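Adenylation domain (PDB 5N9X) is an adenylation domain of the ANL superfamily of AMP-binding enzymes, with ATP and threonine held in its pocket. Local coordinates at residues 192-197 and 339-344; 207-212 and 216-221; 439-444 and 491-496; 424-429 and 453-458. One frame throughout, in Å; residues are numbered along the deposited sequence.

Contact 1: residues 192-197 and 339-344; sequences SRLFSF and RPLPGF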
# COMPACT_ATOMS: atom_id res chain seq x y z
N SER A 192 -5.38 -12.86 -12.59
CA SER A 192 -4.90 -14.07 -13.24
C SER A 192 -4.64 -13.92 -14.75
O SER A 192 -3.70 -14.51 -15.28
CB SER A 192 -5.91 -15.18 -13.01
OG SER A 192 -6.90 -15.14 -14.02
N ARG A 193 -5.48 -13.13 -15.42
CA ARG A 193 -5.36 -12.94 -16.86
C ARG A 193 -4.68 -11.63 -17.30
O ARG A 193 -4.20 -11.53 -18.43
CB ARG A 193 -6.74 -13.03 -17.52
CG ARG A 193 -7.16 -14.46 -17.80
CD ARG A 193 -8.60 -14.56 -18.29
NE ARG A 193 -8.95 -15.92 -18.70
CZ ARG A 193 -10.18 -16.44 -18.61
NH1 ARG A 193 -11.18 -15.71 -18.12
NH2 ARG A 193 -10.42 -17.68 -19.01
N LEU A 194 -4.63 -10.63 -16.43
CA LEU A 194 -3.97 -9.38 -16.80
C LEU A 194 -2.45 -9.43 -16.61
O LEU A 194 -1.70 -8.72 -17.28
CB LEU A 194 -4.55 -8.21 -16.01
CG LEU A 194 -6.00 -7.84 -16.36
CD1 LEU A 194 -6.66 -7.08 -15.20
CD2 LEU A 194 -6.06 -7.02 -17.63
N PHE A 195 -2.00 -10.26 -15.68
CA PHE A 195 -0.58 -10.43 -15.43
C PHE A 195 -0.23 -11.81 -15.95
O PHE A 195 -1.11 -12.69 -16.01
CB PHE A 195 -0.26 -10.34 -13.92
CG PHE A 195 -0.25 -8.93 -13.34
CD1 PHE A 195 0.87 -8.12 -13.45
CD2 PHE A 195 -1.34 -8.46 -12.60
CE1 PHE A 195 0.89 -6.85 -12.87
CE2 PHE A 195 -1.31 -7.18 -12.02
CZ PHE A 195 -0.20 -6.38 -12.16
N SER A 196 1.03 -12.04 -16.29
CA SER A 196 1.51 -13.40 -16.57
C SER A 196 2.55 -13.86 -15.54
O SER A 196 3.76 -13.70 -15.75
CB SER A 196 2.09 -13.46 -17.98
OG SER A 196 2.61 -14.74 -18.28
N PHE A 197 2.08 -14.42 -14.43
CA PHE A 197 2.96 -14.91 -13.36
C PHE A 197 3.29 -16.40 -13.45
O PHE A 197 2.45 -17.21 -13.82
CB PHE A 197 2.33 -14.63 -11.99
CG PHE A 197 2.09 -13.17 -11.72
CD1 PHE A 197 3.11 -12.24 -11.97
CD2 PHE A 197 0.89 -12.72 -11.20
CE1 PHE A 197 2.91 -10.89 -11.73
CE2 PHE A 197 0.69 -11.37 -10.94
CZ PHE A 197 1.70 -10.45 -11.21
N ARG A 339 -8.97 0.35 -16.01
CA ARG A 339 -10.28 -0.26 -15.69
C ARG A 339 -10.29 -1.03 -14.37
O ARG A 339 -9.29 -1.59 -13.98
CB ARG A 339 -10.71 -1.22 -16.80
CG ARG A 339 -12.15 -1.04 -17.24
CD ARG A 339 -12.39 -1.58 -18.64
NE ARG A 339 -12.45 -0.49 -19.60
CZ ARG A 339 -11.56 -0.31 -20.58
NH1 ARG A 339 -10.55 -1.16 -20.72
NH2 ARG A 339 -11.68 0.72 -21.42
N PRO A 340 -11.44 -1.06 -13.69
CA PRO A 340 -11.60 -1.91 -12.51
C PRO A 340 -11.19 -3.37 -12.76
O PRO A 340 -11.41 -3.86 -13.87
CB PRO A 340 -13.10 -1.81 -12.22
CG PRO A 340 -13.43 -0.40 -12.64
CD PRO A 340 -12.59 -0.16 -13.88
N LEU A 341 -10.59 -4.04 -11.79
CA LEU A 341 -10.33 -5.48 -11.92
C LEU A 341 -11.62 -6.24 -12.18
O LEU A 341 -12.69 -5.84 -11.72
CB LEU A 341 -9.63 -6.04 -10.68
CG LEU A 341 -8.32 -5.31 -10.38
CD1 LEU A 341 -7.72 -5.67 -9.01
CD2 LEU A 341 -7.32 -5.56 -11.52
N PRO A 342 -11.53 -7.34 -12.97
CA PRO A 342 -12.67 -8.19 -13.33
C PRO A 342 -13.71 -8.39 -12.23
O PRO A 342 -14.91 -8.34 -12.52
CB PRO A 342 -11.99 -9.52 -13.70
CG PRO A 342 -10.74 -9.07 -14.37
CD PRO A 342 -10.32 -7.74 -13.72
N GLY A 343 -13.32 -8.58 -10.99
CA GLY A 343 -14.38 -8.79 -9.99
C GLY A 343 -15.34 -7.61 -9.73
O GLY A 343 -16.47 -7.80 -9.26
N PHE A 344 -14.88 -6.40 -10.03
CA PHE A 344 -15.58 -5.17 -9.65
C PHE A 344 -16.68 -4.69 -10.57
O PHE A 344 -16.55 -4.71 -11.80
CB PHE A 344 -14.57 -4.03 -9.54
CG PHE A 344 -13.60 -4.21 -8.44
CD1 PHE A 344 -13.94 -3.82 -7.15
CD2 PHE A 344 -12.33 -4.74 -8.69
CE1 PHE A 344 -13.04 -3.98 -6.11
CE2 PHE A 344 -11.43 -4.90 -7.65
CZ PHE A 344 -11.79 -4.52 -6.36
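Exposed Leu194 reaches from the loop after helix 181-191 to Leu341 and Pro342, which open the type I beta turn 341-344 at the end of strand 336-340. The contact joins a loop to a turn in the AMP-binding part of the adenylation fold. From Leu194, CB stays well back, 5.9 Å from Leu341 CD2. The branch point comes nearer, with CG 5.1 Å from Pro342 CD. Chi1 of -68°, with CG anti to the carbonyl carbon, carries the branch toward the turn, and the second torsion turns CD1 to it. That methyl, CD1, sits 4.0 Å from Leu341 CD2 and also 4.0 Å from Pro342 CD, whereas CD2 on the other branch approaches neither residue. One methyl of the leucine thus meets the CD corner of the proline ring, while the side chain as a whole runs oblique to that of Leu341.

The partners differ in burial. Leu341, buried, meets the loop through CD2 and also packs on Leu187 and Ala190 of helix 181-191, Met310 and Phe322, so a branched aliphatic residue suits a place needing contacts in several directions. Pro342 is exposed, and its ring presents carbon to Leu194 while its backbone, with phi near -37°, suits the second position of the turn. No hydrogen bond crosses between the segments, so this is modest, partly buried van der Waals packing. Within the turn itself the chain is closed by Phe344 N, which donates to Leu341 O at 2.8 Å.

Contact 2: residues 207-212 and 216-221; sequences HSMAFD and WEIWGA. With THR (threonine), chain C.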
# COMPACT_ATOMS: atom_id res chain seq x y z
N HIS A 207 7.89 -3.81 0.95
CA HIS A 207 7.01 -3.02 1.81
C HIS A 207 6.74 -3.60 3.21
O HIS A 207 6.84 -4.81 3.43
CB HIS A 207 5.67 -2.76 1.10
CG HIS A 207 5.79 -1.92 -0.13
ND1 HIS A 207 5.98 -2.44 -1.39
CD2 HIS A 207 5.78 -0.57 -0.28
CE1 HIS A 207 6.05 -1.45 -2.27
NE2 HIS A 207 5.92 -0.31 -1.62
N SER A 208 6.40 -2.72 4.15
CA SER A 208 6.14 -3.11 5.53
C SER A 208 5.04 -4.14 5.62
O SER A 208 4.08 -4.09 4.86
CB SER A 208 5.76 -1.90 6.37
OG SER A 208 5.16 -2.31 7.57
N MET A 209 5.15 -5.08 6.55
CA MET A 209 4.08 -6.06 6.63
C MET A 209 2.77 -5.43 7.14
O MET A 209 1.70 -6.01 6.99
CB MET A 209 4.52 -7.26 7.47
CG MET A 209 5.49 -8.15 6.68
SD MET A 209 5.67 -9.78 7.40
CE MET A 209 3.94 -10.24 7.46
N ALA A 210 2.87 -4.20 7.67
CA ALA A 210 1.69 -3.43 8.10
C ALA A 210 1.15 -2.49 7.01
O ALA A 210 0.34 -1.60 7.29
CB ALA A 210 2.01 -2.64 9.36
N PHE A 211 1.63 -2.68 5.78
CA PHE A 211 1.11 -2.01 4.58
C PHE A 211 0.61 -3.08 3.60
O PHE A 211 1.33 -4.04 3.29
CB PHE A 211 2.20 -1.12 3.98
CG PHE A 211 1.79 -0.40 2.74
CD1 PHE A 211 0.50 0.11 2.60
CD2 PHE A 211 2.73 -0.15 1.73
CE1 PHE A 211 0.13 0.80 1.45
CE2 PHE A 211 2.38 0.55 0.60
CZ PHE A 211 1.07 1.02 0.44
N ASP A 212 -0.63 -2.94 3.13
CA ASP A 212 -1.26 -4.06 2.46
C ASP A 212 -0.62 -4.39 1.08
O ASP A 212 -0.91 -5.42 0.48
CB ASP A 212 -2.78 -3.83 2.38
CG ASP A 212 -3.19 -2.90 1.25
OD1 ASP A 212 -2.35 -2.16 0.68
OD2 ASP A 212 -4.40 -2.93 0.92
N TRP A 216 0.17 -8.32 -1.47
CA TRP A 216 0.34 -8.57 -2.88
C TRP A 216 1.72 -9.17 -3.13
O TRP A 216 1.86 -10.13 -3.89
CB TRP A 216 0.14 -7.27 -3.63
CG TRP A 216 0.54 -7.22 -5.03
CD1 TRP A 216 1.58 -6.53 -5.54
CD2 TRP A 216 -0.14 -7.81 -6.15
NE1 TRP A 216 1.63 -6.66 -6.90
CE2 TRP A 216 0.57 -7.44 -7.31
CE3 TRP A 216 -1.28 -8.63 -6.29
CZ2 TRP A 216 0.19 -7.87 -8.61
CZ3 TRP A 216 -1.65 -9.05 -7.57
CH2 TRP A 216 -0.92 -8.67 -8.71
N GLU A 217 2.71 -8.61 -2.47
CA GLU A 217 4.08 -9.03 -2.68
C GLU A 217 4.28 -10.46 -2.17
O GLU A 217 4.75 -11.32 -2.90
CB GLU A 217 5.06 -8.06 -2.00
CG GLU A 217 5.20 -6.71 -2.70
CD GLU A 217 6.09 -5.70 -1.94
OE1 GLU A 217 6.20 -5.79 -0.70
OE2 GLU A 217 6.68 -4.81 -2.59
N ILE A 218 3.91 -10.71 -0.93
CA ILE A 218 4.07 -12.04 -0.33
C ILE A 218 3.31 -13.13 -1.08
O ILE A 218 3.88 -14.18 -1.45
CB ILE A 218 3.59 -12.05 1.16
CG1 ILE A 218 4.54 -11.24 2.06
CG2 ILE A 218 3.40 -13.47 1.66
CD1 ILE A 218 3.84 -10.59 3.30
N TRP A 219 2.02 -12.88 -1.32
CA TRP A 219 1.16 -13.89 -1.91
C TRP A 219 1.31 -13.97 -3.42
O TRP A 219 1.05 -15.02 -4.01
CB TRP A 219 -0.28 -13.63 -1.48
CG TRP A 219 -0.39 -14.04 -0.06
CD1 TRP A 219 -0.50 -13.22 1.03
CD2 TRP A 219 -0.31 -15.38 0.44
NE1 TRP A 219 -0.52 -13.97 2.17
CE2 TRP A 219 -0.41 -15.30 1.84
CE3 TRP A 219 -0.17 -16.63 -0.16
CZ2 TRP A 219 -0.38 -16.44 2.66
CZ3 TRP A 219 -0.15 -17.76 0.64
CH2 TRP A 219 -0.25 -17.66 2.04
N GLY A 220 1.75 -12.89 -4.04
CA GLY A 220 2.19 -12.95 -5.43
C GLY A 220 3.17 -14.12 -5.59
O GLY A 220 3.00 -14.98 -6.46
N ALA A 221 4.16 -14.16 -4.70
CA ALA A 221 5.18 -15.20 -4.69
C ALA A 221 4.69 -16.56 -4.20
O ALA A 221 4.83 -17.57 -4.89
CB ALA A 221 6.35 -14.75 -3.85
N THR C . -3.42 -0.59 -1.17
CA THR C . -2.25 0.31 -1.23
C THR C . -2.70 1.63 -0.69
O THR C . -1.97 2.61 -0.42
CB THR C . -1.71 0.51 -2.67
OG1 THR C . -2.80 0.83 -3.56
CG2 THR C . -0.99 -0.74 -3.15
OXT THR C . -3.91 1.68 -0.56
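Glu217 holds His207 by two hydrogen bonds, tying the loop after strand 202-205 to helix 213-222 in the AMP-binding fold. Backbone N of His207 gives its hydrogen to Glu217 OE1 at 3.1 Å, on the syn lone pair. The ring's ND1 donates to Glu217 OE2 at 2.7 Å; here the oxygen lies near the imidazole plane, yet the ring comes from above the carboxylate, the two planes being 42° apart. A glutamate suits the site because its chain, extended beyond CG, carries both oxygens across to the loop. The two anchors should restrain the rotation of the ring.

Farther out, Met209 CE rests on Ile218 CD1 at 4.2 Å, the methionine bending at chi3 to bring its methyl to the helix, and Met85 packs on both. Residues Ser208 to Phe211, Met209 among them, form a type I beta turn. Ser208 also makes an ST turn, its OG accepting from Ala210 N at 3.0 Å. This compact loop presents Phe211, which meets the bound threonine with its ring edge, and Asp212. A chi1 of 81° sets the aspartate's carboxylate between backbone N and carbonyl carbon, where OD1 accepts from the threonine's N at 2.7 Å.

Contact 3: residues 439-444 and 491-496; sequences EAAVRT and TVLPSY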
# COMPACT_ATOMS: atom_id res chain seq x y z
N GLU A 439 0.34 21.58 -5.19
CA GLU A 439 1.46 20.73 -4.87
C GLU A 439 2.26 20.50 -6.15
O GLU A 439 3.46 20.72 -6.17
CB GLU A 439 0.97 19.40 -4.27
CG GLU A 439 0.96 19.30 -2.75
CD GLU A 439 0.00 18.20 -2.25
OE1 GLU A 439 -0.09 17.12 -2.89
OE2 GLU A 439 -0.66 18.42 -1.21
N ALA A 440 1.57 20.07 -7.20
CA ALA A 440 2.23 19.82 -8.48
C ALA A 440 2.88 21.08 -9.01
O ALA A 440 3.99 21.03 -9.54
CB ALA A 440 1.24 19.26 -9.50
N ALA A 441 2.20 22.22 -8.86
CA ALA A 441 2.77 23.49 -9.31
C ALA A 441 4.07 23.81 -8.55
O ALA A 441 5.01 24.33 -9.14
CB ALA A 441 1.76 24.62 -9.15
N VAL A 442 4.11 23.52 -7.26
CA VAL A 442 5.34 23.72 -6.51
C VAL A 442 6.40 22.73 -7.01
O VAL A 442 7.54 23.11 -7.25
CB VAL A 442 5.10 23.58 -4.98
CG1 VAL A 442 6.43 23.49 -4.24
CG2 VAL A 442 4.28 24.77 -4.46
N ARG A 443 6.01 21.47 -7.20
CA ARG A 443 6.93 20.45 -7.73
C ARG A 443 7.53 20.79 -9.11
O ARG A 443 8.62 20.33 -9.46
CB ARG A 443 6.21 19.10 -7.80
CG ARG A 443 6.39 18.24 -6.57
CD ARG A 443 5.78 16.86 -6.76
NE ARG A 443 5.13 16.41 -5.53
CZ ARG A 443 3.81 16.37 -5.38
NH1 ARG A 443 3.01 16.74 -6.37
NH2 ARG A 443 3.29 15.97 -4.23
N THR A 444 6.82 21.61 -9.87
CA THR A 444 7.28 22.10 -11.17
C THR A 444 8.63 22.82 -11.08
O THR A 444 9.36 22.92 -12.06
CB THR A 444 6.19 23.02 -11.80
OG1 THR A 444 5.29 22.23 -12.57
CG2 THR A 444 6.77 24.05 -12.71
N THR A 491 3.96 32.52 -11.18
CA THR A 491 3.83 32.30 -12.61
C THR A 491 2.73 31.30 -12.92
O THR A 491 1.90 31.51 -13.81
CB THR A 491 5.14 31.78 -13.21
OG1 THR A 491 6.15 32.78 -13.07
CG2 THR A 491 4.97 31.38 -14.69
N VAL A 492 2.74 30.21 -12.17
CA VAL A 492 2.02 29.00 -12.53
C VAL A 492 0.57 29.02 -12.07
O VAL A 492 -0.30 28.41 -12.70
CB VAL A 492 2.73 27.77 -11.92
CG1 VAL A 492 2.43 26.52 -12.73
CG2 VAL A 492 4.22 28.02 -11.88
N LEU A 493 0.30 29.69 -10.97
CA LEU A 493 -1.01 29.56 -10.32
C LEU A 493 -1.75 30.88 -10.18
O LEU A 493 -1.13 31.91 -10.00
CB LEU A 493 -0.85 28.95 -8.94
CG LEU A 493 -0.43 27.49 -8.88
CD1 LEU A 493 -0.35 27.06 -7.41
CD2 LEU A 493 -1.39 26.61 -9.68
N PRO A 494 -3.07 30.83 -10.19
CA PRO A 494 -3.79 32.04 -9.77
C PRO A 494 -3.51 32.40 -8.30
O PRO A 494 -3.10 31.54 -7.50
CB PRO A 494 -5.26 31.68 -10.02
CG PRO A 494 -5.30 30.18 -9.96
CD PRO A 494 -3.98 29.70 -10.49
N SER A 495 -3.69 33.68 -7.97
CA SER A 495 -3.30 34.26 -6.69
C SER A 495 -3.93 33.61 -5.45
O SER A 495 -3.26 33.45 -4.43
CB SER A 495 -3.62 35.75 -6.69
OG SER A 495 -2.71 36.46 -7.50
N TYR A 496 -5.21 33.27 -5.55
CA TYR A 496 -5.92 32.60 -4.46
C TYR A 496 -5.37 31.20 -4.19
O TYR A 496 -5.57 30.65 -3.10
CB TYR A 496 -7.43 32.53 -4.76
CG TYR A 496 -7.91 31.57 -5.85
CD1 TYR A 496 -7.87 31.92 -7.21
CD2 TYR A 496 -8.43 30.32 -5.53
CE1 TYR A 496 -8.33 31.04 -8.20
CE2 TYR A 496 -8.89 29.45 -6.50
CZ TYR A 496 -8.84 29.81 -7.84
OH TYR A 496 -9.29 28.92 -8.79
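Ala441 packs closely on Leu493 and less closely on Val492. The dense part surrounds the alanine methyl: CB lies 3.6 Å from Leu493 CG and only slightly farther from both ends of the isobutyl group, 3.7 Å from Leu493 CD1 and 3.8 Å from Leu493 CD2. The leucine therefore lays its whole fork around one small methyl instead of touching it with a single tip. Its chi1 of -69° sets CG anti to the carbonyl carbon, turning the fork toward the helix. Alanine suits this point because a short side chain lets the backbones draw together, the CA atoms of Ala441 and Val492 being 6.4 Å apart.

The two helices concerned, 435-443 and 482-492, belong to the small alpha/beta C-terminal domain of the ANL fold, which also contains the three-stranded sheet of 450-457, 463-470 and 501-505. Leu493 stands where the second helix gives way to an extended chain, so the contact joins a helix flank to a helix exit. On its inner side Val442, turned away from 491-496, packs on Leu485 and Val489 of that same second helix.

Toward solvent the fit slackens. Exposed Val492 brings just CG1 near the alanine, at 4.1 Å from Ala441 CB. Its other methyl faces Thr444, where the distance from Val492 CG2 to Thr444 CG2 has grown to 4.8 Å, too wide for close packing. Thr444, also exposed, rests on His488 instead, and its backbone N donates to Ala440 O at 2.9 Å.

Contact 4: residues 424-429 and 453-458; sequences LQVKLR and VWVHEF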
# COMPACT_ATOMS: atom_id res chain seq x y z
N LEU A 424 -9.00 16.66 -0.48
CA LEU A 424 -8.03 17.71 -0.80
C LEU A 424 -8.61 18.76 -1.73
O LEU A 424 -7.96 19.75 -2.06
CB LEU A 424 -6.76 17.09 -1.41
CG LEU A 424 -6.03 16.08 -0.51
CD1 LEU A 424 -4.74 15.56 -1.16
CD2 LEU A 424 -5.75 16.67 0.85
N GLN A 425 -9.84 18.55 -2.15
CA GLN A 425 -10.59 19.58 -2.83
C GLN A 425 -11.34 20.35 -1.73
O GLN A 425 -12.41 19.94 -1.29
CB GLN A 425 -11.51 18.95 -3.87
CG GLN A 425 -12.51 19.88 -4.56
CD GLN A 425 -13.42 19.09 -5.50
OE1 GLN A 425 -14.40 18.48 -5.07
NE2 GLN A 425 -13.08 19.08 -6.79
N VAL A 426 -10.73 21.46 -1.27
CA VAL A 426 -11.22 22.25 -0.14
C VAL A 426 -11.63 23.67 -0.57
O VAL A 426 -11.27 24.12 -1.66
CB VAL A 426 -10.14 22.36 0.97
CG1 VAL A 426 -9.51 20.99 1.26
CG2 VAL A 426 -9.07 23.37 0.59
N LYS A 427 -12.37 24.37 0.29
CA LYS A 427 -12.71 25.76 -0.01
C LYS A 427 -12.23 26.72 1.07
O LYS A 427 -12.23 26.40 2.26
CB LYS A 427 -14.23 25.92 -0.27
CG LYS A 427 -15.18 25.50 0.84
CD LYS A 427 -16.62 25.69 0.35
CE LYS A 427 -17.63 25.22 1.38
NZ LYS A 427 -17.57 23.74 1.59
N LEU A 428 -11.77 27.89 0.62
CA LEU A 428 -11.12 28.89 1.45
C LEU A 428 -11.48 30.29 0.97
O LEU A 428 -11.16 30.65 -0.17
CB LEU A 428 -9.59 28.72 1.42
CG LEU A 428 -8.75 29.63 2.34
CD1 LEU A 428 -9.24 29.56 3.79
CD2 LEU A 428 -7.25 29.34 2.25
N ARG A 429 -12.13 31.06 1.84
CA ARG A 429 -12.54 32.44 1.54
C ARG A 429 -13.16 32.60 0.14
O ARG A 429 -12.70 33.42 -0.65
CB ARG A 429 -11.34 33.39 1.70
CG ARG A 429 -10.25 32.90 2.67
CD ARG A 429 -9.34 34.03 3.16
NE ARG A 429 -10.10 35.25 3.42
CZ ARG A 429 -9.58 36.39 3.87
NH1 ARG A 429 -8.28 36.49 4.14
NH2 ARG A 429 -10.38 37.43 4.07
N VAL A 453 0.87 20.58 0.42
CA VAL A 453 0.18 21.86 0.54
C VAL A 453 -1.12 21.65 1.29
O VAL A 453 -1.89 20.75 0.95
CB VAL A 453 -0.12 22.50 -0.84
CG1 VAL A 453 -0.89 23.81 -0.67
CG2 VAL A 453 1.16 22.73 -1.62
N TRP A 454 -1.38 22.45 2.32
CA TRP A 454 -2.65 22.33 3.04
C TRP A 454 -3.18 23.66 3.59
O TRP A 454 -2.48 24.67 3.60
CB TRP A 454 -2.53 21.31 4.19
CG TRP A 454 -1.75 21.76 5.37
CD1 TRP A 454 -2.24 22.12 6.60
CD2 TRP A 454 -0.33 21.88 5.46
NE1 TRP A 454 -1.21 22.45 7.45
CE2 TRP A 454 -0.03 22.32 6.77
CE3 TRP A 454 0.72 21.67 4.56
CZ2 TRP A 454 1.28 22.54 7.20
CZ3 TRP A 454 2.02 21.89 4.97
CH2 TRP A 454 2.29 22.33 6.29
N VAL A 455 -4.44 23.66 4.00
CA VAL A 455 -4.98 24.79 4.74
C VAL A 455 -4.59 24.63 6.21
O VAL A 455 -4.84 23.60 6.82
CB VAL A 455 -6.51 24.91 4.59
CG1 VAL A 455 -7.04 26.12 5.38
CG2 VAL A 455 -6.87 25.06 3.11
N HIS A 456 -3.93 25.62 6.77
CA HIS A 456 -3.52 25.53 8.17
C HIS A 456 -4.29 26.51 9.04
O HIS A 456 -4.40 27.68 8.70
CB HIS A 456 -2.02 25.80 8.30
CG HIS A 456 -1.46 25.41 9.62
ND1 HIS A 456 -1.14 24.11 9.94
CD2 HIS A 456 -1.11 26.16 10.69
CE1 HIS A 456 -0.63 24.07 11.16
NE2 HIS A 456 -0.61 25.30 11.64
N GLU A 457 -4.82 26.03 10.16
CA GLU A 457 -5.49 26.94 11.08
C GLU A 457 -4.46 27.57 12.01
O GLU A 457 -3.97 26.94 12.94
CB GLU A 457 -6.57 26.20 11.88
CG GLU A 457 -7.84 27.02 12.09
CD GLU A 457 -8.69 26.50 13.24
OE1 GLU A 457 -8.61 27.11 14.33
OE2 GLU A 457 -9.46 25.53 13.05
N PHE A 458 -4.11 28.82 11.74
CA PHE A 458 -3.13 29.53 12.56
C PHE A 458 -3.84 29.90 13.85
O PHE A 458 -3.30 29.81 14.96
CB PHE A 458 -2.59 30.77 11.84
CG PHE A 458 -1.60 30.44 10.74
CD1 PHE A 458 -2.05 30.11 9.47
CD2 PHE A 458 -0.23 30.46 10.99
CE1 PHE A 458 -1.15 29.81 8.46
CE2 PHE A 458 0.67 30.16 9.98
CZ PHE A 458 0.21 29.83 8.71
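Leu428 and Val455 mark the nearest backbone approach, their CA atoms 8.1 Å apart, and no hydrogen bond joins the two strands, so they meet through side chains alone. Val455 CG2 does the work. It lies 3.7 Å from Val426 CG2, the two valines sliding past each other in opposite directions, and more loosely 4.4 Å from Leu428 CD2. Val426 and Leu428, two residues apart on one strand face, thus flank a single methyl. Valine's branching at CB suits this place: with chi1 at -179°, Val455 holds CG1 anti to the backbone N and leaves CG2 beside that N, directed at the facing strand.

Strand 425-428 pairs with 431-434 in a two-stranded beta hairpin, while 450-457 is an outermost strand of the three-stranded sheet of the C-terminal domain; the contact lays the hairpin against that sheet. Leu435 also touches Val426, and Ile433 touches Leu428, so the apolar patch runs on into the second hairpin strand and the helix after it.

On either side of Val455, Trp454 and His456 send their rings to partners other than the hairpin. Trp454 packs on helix 518-528, and its NE1 donates to His456 ND1 at 3.0 Å, with an N-H...N angle of 154°. That acceptor is met near the imidazole plane, and NE2 at the far side of the ring bonds to Asp526 OD2.

In the fold
The four contacts fall into two pairs. Contacts 1 and 2 lie in the AMP-binding part, centres 18 Å apart, with contact 2 nested inside the chain loop that contact 1 closes; they touch where Phe195 and Phe197 pack on Trp216, linking the loop after helix 181-191 to helix 213-222, which begins at Phe213 of the threonine pocket. Contacts 3 and 4 follow along the chain, 15 Å apart between centres, with alternating segments. Glu439 OE2 probably accepts a hydrogen bond from Val453 N, coupling helix 435-443 to strand 450-457. Between the pairs, centres are 34 to 38 Å apart and nothing touches, consistent with a large and a small unit each packed largely within itself.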